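Local coordinates for protein carboxypeptidase 1 (Deinococcus radiodurans str. R1, PDB 5GIV) that probably removes amino acids one after another from the C-terminal ends of peptides, as a zinc-dependent carboxypeptidase of the M32 family with broad specificity, at residues G110-S115 against W410-I415. Numbering follows the deposited sequence.
Sequences GHVGQS and WYFGPI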
ATOM      1  N   GLY A 110     -19.503 -12.592   5.437  1.00 39.26           N
ATOM      2  CA  GLY A 110     -19.856 -12.710   4.032  1.00 39.30           C
ATOM      3  C   GLY A 110     -21.124 -11.954   3.686  1.00 39.28           C
ATOM      4  O   GLY A 110     -21.228 -11.352   2.612  1.00 39.29           O
ATOM      5  N   HIS A 111     -22.096 -11.951   4.597  1.00 26.83           N
ATOM      6  CA  HIS A 111     -23.346 -11.250   4.331  1.00 26.80           C
ATOM      7  C   HIS A 111     -23.126  -9.745   4.263  1.00 26.72           C
ATOM      8  O   HIS A 111     -23.567  -9.090   3.312  1.00 26.68           O
ATOM      9  CB  HIS A 111     -24.387 -11.581   5.396  1.00 26.80           C
ATOM     10  CG  HIS A 111     -25.588 -10.693   5.352  1.00 26.76           C
ATOM     11  ND1 HIS A 111     -26.604 -10.858   4.437  1.00 26.79           N
ATOM     12  CD2 HIS A 111     -25.932  -9.622   6.105  1.00 26.68           C
ATOM     13  CE1 HIS A 111     -27.525  -9.930   4.629  1.00 26.73           C
ATOM     14  NE2 HIS A 111     -27.141  -9.166   5.635  1.00 26.67           N
ATOM     15  N   VAL A 112     -22.456  -9.178   5.270  1.00 34.14           N
ATOM     16  CA  VAL A 112     -22.235  -7.732   5.281  1.00 34.06           C
ATOM     17  C   VAL A 112     -21.385  -7.316   4.094  1.00 34.07           C
ATOM     18  O   VAL A 112     -21.498  -6.182   3.609  1.00 34.02           O
ATOM     19  CB  VAL A 112     -21.609  -7.273   6.616  1.00 34.01           C
ATOM     20  CG1 VAL A 112     -22.550  -7.556   7.769  1.00 34.02           C
ATOM     21  CG2 VAL A 112     -20.264  -7.942   6.844  1.00 34.02           C
ATOM     22  N   GLY A 113     -20.536  -8.219   3.593  1.00 28.76           N
ATOM     23  CA  GLY A 113     -19.799  -7.919   2.377  1.00 28.78           C
ATOM     24  C   GLY A 113     -20.717  -7.788   1.177  1.00 28.79           C
ATOM     25  O   GLY A 113     -20.545  -6.892   0.344  1.00 28.77           O
ATOM     26  N   GLN A 114     -21.717  -8.670   1.081  1.00 37.90           N
ATOM     27  CA  GLN A 114     -22.686  -8.584  -0.007  1.00 37.90           C
ATOM     28  C   GLN A 114     -23.644  -7.420   0.196  1.00 37.79           C
ATOM     29  O   GLN A 114     -24.020  -6.744  -0.770  1.00 37.74           O
ATOM     30  CB  GLN A 114     -23.460  -9.897  -0.129  1.00 38.01           C
ATOM     31  CG  GLN A 114     -22.590 -11.089  -0.493  1.00 38.15           C
ATOM     32  CD  GLN A 114     -23.405 -12.336  -0.795  1.00 38.28           C
ATOM     33  OE1 GLN A 114     -23.092 -13.086  -1.724  1.00 38.38           O
ATOM     34  NE2 GLN A 114     -24.456 -12.568  -0.007  1.00 38.28           N
ATOM     35  N   SER A 115     -24.060  -7.181   1.445  1.00 18.47           N
ATOM     36  CA  SER A 115     -24.872  -6.007   1.756  1.00 18.36           C
ATOM     37  C   SER A 115     -24.146  -4.726   1.351  1.00 18.28           C
ATOM     38  O   SER A 115     -24.713  -3.857   0.678  1.00 18.21           O
ATOM     39  CB  SER A 115     -25.208  -5.993   3.251  1.00 18.36           C
ATOM     40  OG  SER A 115     -25.926  -4.828   3.607  1.00 18.30           O
ATOM     41  N   TRP A 410     -25.072   0.398   8.917  1.00 18.51           N
ATOM     42  CA  TRP A 410     -25.995  -0.735   8.950  1.00 18.54           C
ATOM     43  C   TRP A 410     -25.892  -1.637   7.722  1.00 18.53           C
ATOM     44  O   TRP A 410     -26.501  -2.714   7.709  1.00 18.56           O
ATOM     45  CB  TRP A 410     -27.436  -0.239   9.082  1.00 18.55           C
ATOM     46  CG  TRP A 410     -27.697   0.564  10.318  1.00 18.58           C
ATOM     47  CD1 TRP A 410     -26.977   0.543  11.482  1.00 18.61           C
ATOM     48  CD2 TRP A 410     -28.750   1.516  10.515  1.00 18.60           C
ATOM     49  NE1 TRP A 410     -27.520   1.422  12.387  1.00 18.65           N
ATOM     50  CE2 TRP A 410     -28.611   2.030  11.819  1.00 18.65           C
ATOM     51  CE3 TRP A 410     -29.801   1.980   9.717  1.00 18.57           C
ATOM     52  CZ2 TRP A 410     -29.478   2.990  12.342  1.00 18.70           C
ATOM     53  CZ3 TRP A 410     -30.662   2.926  10.238  1.00 18.62           C
ATOM     54  CH2 TRP A 410     -30.496   3.420  11.537  1.00 18.68           C
ATOM     55  N   TYR A 411     -25.134  -1.245   6.699  1.00 22.32           N
ATOM     56  CA  TYR A 411     -25.011  -2.060   5.500  1.00 22.33           C
ATOM     57  C   TYR A 411     -23.682  -2.792   5.407  1.00 22.37           C
ATOM     58  O   TYR A 411     -23.556  -3.706   4.581  1.00 22.40           O
ATOM     59  CB  TYR A 411     -25.202  -1.190   4.251  1.00 22.28           C
ATOM     60  CG  TYR A 411     -26.490  -0.415   4.287  1.00 22.24           C
ATOM     61  CD1 TYR A 411     -27.685  -0.999   3.886  1.00 22.25           C
ATOM     62  CD2 TYR A 411     -26.520   0.890   4.753  1.00 22.21           C
ATOM     63  CE1 TYR A 411     -28.862  -0.298   3.932  1.00 22.22           C
ATOM     64  CE2 TYR A 411     -27.694   1.593   4.807  1.00 22.19           C
ATOM     65  CZ  TYR A 411     -28.859   0.998   4.398  1.00 22.22           C
ATOM     66  OH  TYR A 411     -30.035   1.702   4.452  1.00 22.22           O
ATOM     67  N   PHE A 412     -22.692  -2.409   6.214  1.00 38.73           N
ATOM     68  CA  PHE A 412     -21.391  -3.062   6.241  1.00 38.77           C
ATOM     69  C   PHE A 412     -21.059  -3.584   7.633  1.00 38.77           C
ATOM     70  O   PHE A 412     -19.893  -3.841   7.936  1.00 38.77           O
ATOM     71  CB  PHE A 412     -20.310  -2.097   5.760  1.00 38.79           C
ATOM     72  CG  PHE A 412     -19.044  -2.773   5.323  1.00 38.85           C
ATOM     73  CD1 PHE A 412     -19.038  -4.122   4.989  1.00 38.91           C
ATOM     74  CD2 PHE A 412     -17.857  -2.061   5.240  1.00 38.87           C
ATOM     75  CE1 PHE A 412     -17.869  -4.749   4.581  1.00 38.95           C
ATOM     76  CE2 PHE A 412     -16.682  -2.679   4.832  1.00 38.90           C
ATOM     77  CZ  PHE A 412     -16.688  -4.024   4.505  1.00 38.93           C
ATOM     78  N   GLY A 413     -22.059  -3.722   8.492  1.00 28.05           N
ATOM     79  CA  GLY A 413     -21.850  -4.180   9.838  1.00 28.05           C
ATOM     80  C   GLY A 413     -23.163  -4.393  10.561  1.00 28.09           C
ATOM     81  O   GLY A 413     -24.246  -4.307   9.973  1.00 28.11           O
ATOM     82  N   PRO A 414     -23.093  -4.655  11.861  1.00 27.85           N
ATOM     83  CA  PRO A 414     -24.311  -4.936  12.618  1.00 27.88           C
ATOM     84  C   PRO A 414     -25.168  -3.692  12.758  1.00 27.88           C
ATOM     85  O   PRO A 414     -24.709  -2.560  12.599  1.00 27.85           O
ATOM     86  CB  PRO A 414     -23.790  -5.397  13.987  1.00 27.90           C
ATOM     87  CG  PRO A 414     -22.324  -5.652  13.803  1.00 27.86           C
ATOM     88  CD  PRO A 414     -21.896  -4.713  12.709  1.00 27.82           C
ATOM     89  N   ILE A 415     -26.437  -3.929  13.067  1.00 23.69           N
ATOM     90  CA  ILE A 415     -27.383  -2.882  13.422  1.00 23.71           C
ATOM     91  C   ILE A 415     -27.442  -2.807  14.939  1.00 23.75           C
ATOM     92  O   ILE A 415     -27.775  -3.799  15.599  1.00 23.79           O
ATOM     93  CB  ILE A 415     -28.775  -3.154  12.837  1.00 23.72           C
ATOM     94  CG1 ILE A 415     -28.736  -3.095  11.313  1.00 23.68           C
ATOM     95  CG2 ILE A 415     -29.777  -2.157  13.385  1.00 23.74           C
ATOM     96  CD1 ILE A 415     -30.002  -3.620  10.664  1.00 23.70           C
TER
HETATM   97  O   HOH W   1     -27.385  -4.606   6.058  1.00 23.22           O
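Two first torsions set up this junction: Ser115 holds OG anti to its backbone N (chi1 176°), aiming the hydroxyl at the loop, and Phe412 holds CG anti to its own N (chi1 -161°), which folds the ring back toward the helix although its CB points away from it. In the largely helical M32 metallopeptidase fold, the contact joins the loop segment 410-415, between helices 381-393 and 420-439, to helix 102-122. The one direct hydrogen bond between the two segments is donated by Ser115 OG to Tyr411 O at 2.8 Å; the C=O...OG angle of 116°, in the carbonyl plane, identifies a lone pair as its target. A water extends the link, donating to Ser115 OG at 2.9 Å. It also donates to Trp410 O, 2.7 Å from the water oxygen, so the buried hydroxyl is both donor and acceptor and ties two successive loop carbonyls to the helix. Beside this polar link, Val112 points at the loop: its CG1, anti to the carbonyl carbon, lies 3.9 Å from Gly413 N, in van der Waals contact with the backbone. The Phe412 ring brings its CD1 edge to Val112 O, which lies near the ring plane, and the ring also stacks with Tyr116. Tyr411 turns its ring end away, where it stacks with Trp119 and bonds through OH to Ala404 O. The two carbonyl oxygens Val112 O and Tyr411 O come within 3.4 Å of each other; as both are acceptors, no hydrogen bond joins them.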